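Local coordinates for protein type I modular polyketide synthase (Streptomyces albus subsp. albus, PDB 6IYT) that is an acyltransferase domain that probably selects an ethylmalonyl extender unit from its coenzyme A thioester for assembly of the polyketide salinomycin, at residues Val413-Leu421 with Ser434-Val443. Sequence-based numbering, arbitrary orientation.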
loop_
_atom_site.group_PDB
_atom_site.type_symbol
_atom_site.label_atom_id
_atom_site.label_comp_id
_atom_site.label_asym_id
_atom_site.label_seq_id
_atom_site.Cartn_x
_atom_site.Cartn_y
_atom_site.Cartn_z
ATOM N N VAL A 413 10.916 3.342 -18.570
ATOM C CA VAL A 413 11.849 3.103 -17.451
ATOM C C VAL A 413 11.279 1.978 -16.589
ATOM O O VAL A 413 10.104 1.972 -16.286
ATOM C CB VAL A 413 12.014 4.372 -16.560
ATOM C CG1 VAL A 413 12.886 4.080 -15.352
ATOM C CG2 VAL A 413 12.592 5.527 -17.359
ATOM N N GLU A 414 12.088 0.981 -16.308
ATOM C CA GLU A 414 11.676 -0.130 -15.437
ATOM C C GLU A 414 11.656 0.324 -13.999
ATOM O O GLU A 414 12.644 0.873 -13.514
ATOM C CB GLU A 414 12.657 -1.280 -15.553
ATOM C CG GLU A 414 12.194 -2.402 -16.465
ATOM C CD GLU A 414 12.585 -3.768 -15.936
ATOM O OE1 GLU A 414 13.385 -3.830 -14.968
ATOM O OE2 GLU A 414 12.069 -4.777 -16.462
ATOM N N VAL A 415 10.555 0.052 -13.295
ATOM C CA VAL A 415 10.496 0.296 -11.842
ATOM C C VAL A 415 9.897 -0.919 -11.124
ATOM O O VAL A 415 9.341 -1.805 -11.770
ATOM C CB VAL A 415 9.625 1.533 -11.507
ATOM C CG1 VAL A 415 10.092 2.744 -12.290
ATOM C CG2 VAL A 415 8.150 1.256 -11.798
ATOM N N LEU A 416 10.088 -0.992 -9.794
ATOM C CA LEU A 416 9.388 -1.990 -8.978
ATOM C C LEU A 416 8.159 -1.353 -8.349
ATOM O O LEU A 416 8.255 -0.280 -7.746
ATOM C CB LEU A 416 10.300 -2.521 -7.889
ATOM C CG LEU A 416 9.634 -3.389 -6.822
ATOM C CD1 LEU A 416 9.198 -4.723 -7.374
ATOM C CD2 LEU A 416 10.586 -3.571 -5.653
ATOM N N ALA A 417 7.010 -1.951 -8.599
ATOM C CA ALA A 417 5.759 -1.524 -7.990
ATOM C C ALA A 417 5.215 -2.648 -7.136
ATOM O O ALA A 417 4.823 -3.702 -7.646
ATOM C CB ALA A 417 4.763 -1.135 -9.071
ATOM N N GLN A 418 5.357 -2.493 -5.836
ATOM C CA GLN A 418 5.230 -3.589 -4.915
ATOM C C GLN A 418 4.122 -3.261 -3.934
ATOM O O GLN A 418 4.158 -2.231 -3.315
ATOM C CB GLN A 418 6.536 -3.759 -4.167
ATOM C CG GLN A 418 6.484 -4.830 -3.140
ATOM C CD GLN A 418 6.286 -6.150 -3.750
ATOM O OE1 GLN A 418 7.026 -6.526 -4.653
ATOM N NE2 GLN A 418 5.223 -6.846 -3.351
ATOM N N GLY A 419 3.153 -4.159 -3.798
ATOM C CA GLY A 419 2.139 -4.055 -2.738
ATOM C C GLY A 419 2.596 -4.674 -1.417
ATOM O O GLY A 419 3.697 -5.217 -1.324
ATOM N N THR A 420 1.737 -4.576 -0.403
ATOM C CA THR A 420 2.015 -5.126 0.887
ATOM C C THR A 420 1.114 -6.319 1.109
ATOM O O THR A 420 1.541 -7.436 0.883
ATOM C CB THR A 420 1.869 -4.095 2.000
ATOM O OG1 THR A 420 2.647 -2.929 1.665
ATOM C CG2 THR A 420 2.366 -4.655 3.303
ATOM N N LEU A 421 -0.148 -6.095 1.470
ATOM C CA LEU A 421 -1.088 -7.192 1.523
ATOM C C LEU A 421 -1.942 -7.288 0.274
ATOM O O LEU A 421 -1.780 -6.523 -0.648
ATOM C CB LEU A 421 -1.972 -7.092 2.776
ATOM C CG LEU A 421 -1.273 -6.874 4.115
ATOM C CD1 LEU A 421 -2.297 -6.829 5.263
ATOM C CD2 LEU A 421 -0.259 -7.973 4.365
ATOM N N SER A 434 5.751 -10.447 -0.146
ATOM C CA SER A 434 6.008 -9.109 -0.599
ATOM C C SER A 434 7.456 -8.701 -0.376
ATOM O O SER A 434 8.100 -8.096 -1.267
ATOM C CB SER A 434 5.042 -8.131 0.074
ATOM O OG SER A 434 3.718 -8.405 -0.364
ATOM N N PHE A 435 8.013 -9.065 0.777
ATOM C CA PHE A 435 9.427 -8.832 1.031
ATOM C C PHE A 435 10.284 -9.526 -0.080
ATOM O O PHE A 435 11.253 -8.961 -0.564
ATOM C CB PHE A 435 9.857 -9.402 2.374
ATOM C CG PHE A 435 9.408 -8.636 3.591
ATOM C CD1 PHE A 435 8.721 -7.427 3.515
ATOM C CD2 PHE A 435 9.744 -9.132 4.856
ATOM C CE1 PHE A 435 8.406 -6.727 4.676
ATOM C CE2 PHE A 435 9.365 -8.481 6.004
ATOM C CZ PHE A 435 8.690 -7.272 5.919
ATOM N N ALA A 436 9.967 -10.786 -0.368
ATOM C CA ALA A 436 10.715 -11.564 -1.379
ATOM C C ALA A 436 10.580 -10.972 -2.776
ATOM O O ALA A 436 11.550 -10.922 -3.534
ATOM C CB ALA A 436 10.260 -13.010 -1.368
ATOM N N GLU A 437 9.373 -10.529 -3.114
ATOM C CA GLU A 437 9.137 -9.876 -4.383
ATOM C C GLU A 437 9.977 -8.596 -4.548
ATOM O O GLU A 437 10.499 -8.329 -5.634
ATOM C CB GLU A 437 7.645 -9.591 -4.557
ATOM C CG GLU A 437 6.848 -10.858 -4.875
ATOM C CD GLU A 437 5.334 -10.660 -4.803
ATOM O OE1 GLU A 437 4.869 -9.605 -4.292
ATOM O OE2 GLU A 437 4.624 -11.556 -5.280
ATOM N N ALA A 438 10.133 -7.838 -3.474
ATOM C CA ALA A 438 11.005 -6.646 -3.489
ATOM C C ALA A 438 12.493 -7.039 -3.557
ATOM O O ALA A 438 13.247 -6.529 -4.382
ATOM C CB ALA A 438 10.746 -5.799 -2.270
ATOM N N TRP A 439 12.903 -7.925 -2.663
ATOM C CA TRP A 439 14.326 -8.267 -2.513
ATOM C C TRP A 439 14.854 -8.972 -3.765
ATOM O O TRP A 439 15.980 -8.701 -4.206
ATOM C CB TRP A 439 14.533 -9.158 -1.292
ATOM C CG TRP A 439 15.985 -9.652 -1.093
ATOM C CD1 TRP A 439 17.074 -8.908 -0.659
ATOM C CD2 TRP A 439 16.491 -10.935 -1.429
ATOM N NE1 TRP A 439 18.191 -9.712 -0.579
ATOM C CE2 TRP A 439 17.868 -10.951 -1.092
ATOM C CE3 TRP A 439 15.915 -12.099 -1.927
ATOM C CZ2 TRP A 439 18.653 -12.081 -1.262
ATOM C CZ3 TRP A 439 16.710 -13.222 -2.090
ATOM C CH2 TRP A 439 18.053 -13.209 -1.728
ATOM N N THR A 440 14.044 -9.844 -4.361
ATOM C CA THR A 440 14.517 -10.569 -5.533
ATOM C C THR A 440 14.695 -9.629 -6.698
ATOM O O THR A 440 15.429 -9.953 -7.640
ATOM C CB THR A 440 13.605 -11.729 -5.963
ATOM O OG1 THR A 440 12.294 -11.228 -6.227
ATOM C CG2 THR A 440 13.571 -12.832 -4.896
ATOM N N ARG A 441 14.069 -8.450 -6.628
ATOM C CA ARG A 441 14.256 -7.407 -7.659
ATOM C C ARG A 441 15.290 -6.360 -7.261
ATOM O O ARG A 441 15.489 -5.378 -7.986
ATOM C CB ARG A 441 12.933 -6.701 -7.976
ATOM C CG ARG A 441 11.876 -7.591 -8.600
ATOM C CD ARG A 441 11.905 -7.575 -10.117
ATOM N NE ARG A 441 12.065 -6.232 -10.686
ATOM C CZ ARG A 441 11.062 -5.416 -11.006
ATOM N NH1 ARG A 441 9.809 -5.727 -10.708
ATOM N NH2 ARG A 441 11.338 -4.226 -11.488
ATOM N N GLY A 442 15.920 -6.530 -6.098
ATOM C CA GLY A 442 17.131 -5.753 -5.774
ATOM C C GLY A 442 16.984 -4.800 -4.600
ATOM O O GLY A 442 17.904 -4.046 -4.284
ATOM N N VAL A 443 15.832 -4.829 -3.943
ATOM C CA VAL A 443 15.595 -3.969 -2.830
ATOM C C VAL A 443 16.429 -4.487 -1.665
ATOM O O VAL A 443 16.345 -5.674 -1.310
ATOM C CB VAL A 443 14.102 -3.931 -2.429
ATOM C CG1 VAL A 443 13.924 -3.229 -1.091
ATOM C CG2 VAL A 443 13.276 -3.233 -3.496
HETATM O O HOH W 1 6.922 -4.066 -10.714
#
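Gln418 bridges strand and helix through its side-chain amide: NE2 gives one N-H to Glu437 OE1 at 2.9 Å. The other goes to Gly419 O (3.0 Å). Both acceptors lie close to the amide plane, so the two bonds fix the amide's rotation; CG anti to the backbone N (chi1 177°) and the bend at chi2 carry the amide out to the helix while turning NE2 toward the following carbonyl, and OE1 rests against Glu437 CB. Farther along, Ser434 OG donates to Thr420 O at 2.7 Å, in the carbonyl plane and on a lone pair. Arg430, a turn before Ser434 on the same helix, backs both contacts, salt-bridged to Glu437 OE1 and hydrogen-bonded to Ser434 OG.

At the other end Arg441, bent at chi2 and chi3, directs NH2 to Val415 O (3.2 Å), and Leu416 meets one guanidinium face off centre, toward the rim. The oxygen lies near the guanidinium plane, but the donor stands above the carbonyl plane. A water accepts from Ala417 N and, weakly, from Arg441 NH1. Glu414 OE1 is 4.1 Å from Arg441 NH2, well out of the guanidinium plane, so the charges are merely near. Leu416 CD2 is pressed tightly on Val443 CG2 (3.5 Å) and reaches Ala438. The Schellman motif at Gly442 brings Val443 back to this spot.

Strand 416-418 and helix 434-439 run antiparallel (177°), axes 9.2 Å apart, as the last beta-alpha unit of the parallel sheet, edging strand 388-393. Helix 401-411 packs against Val415 and Ala417, strand 90-96 against the helix's far side.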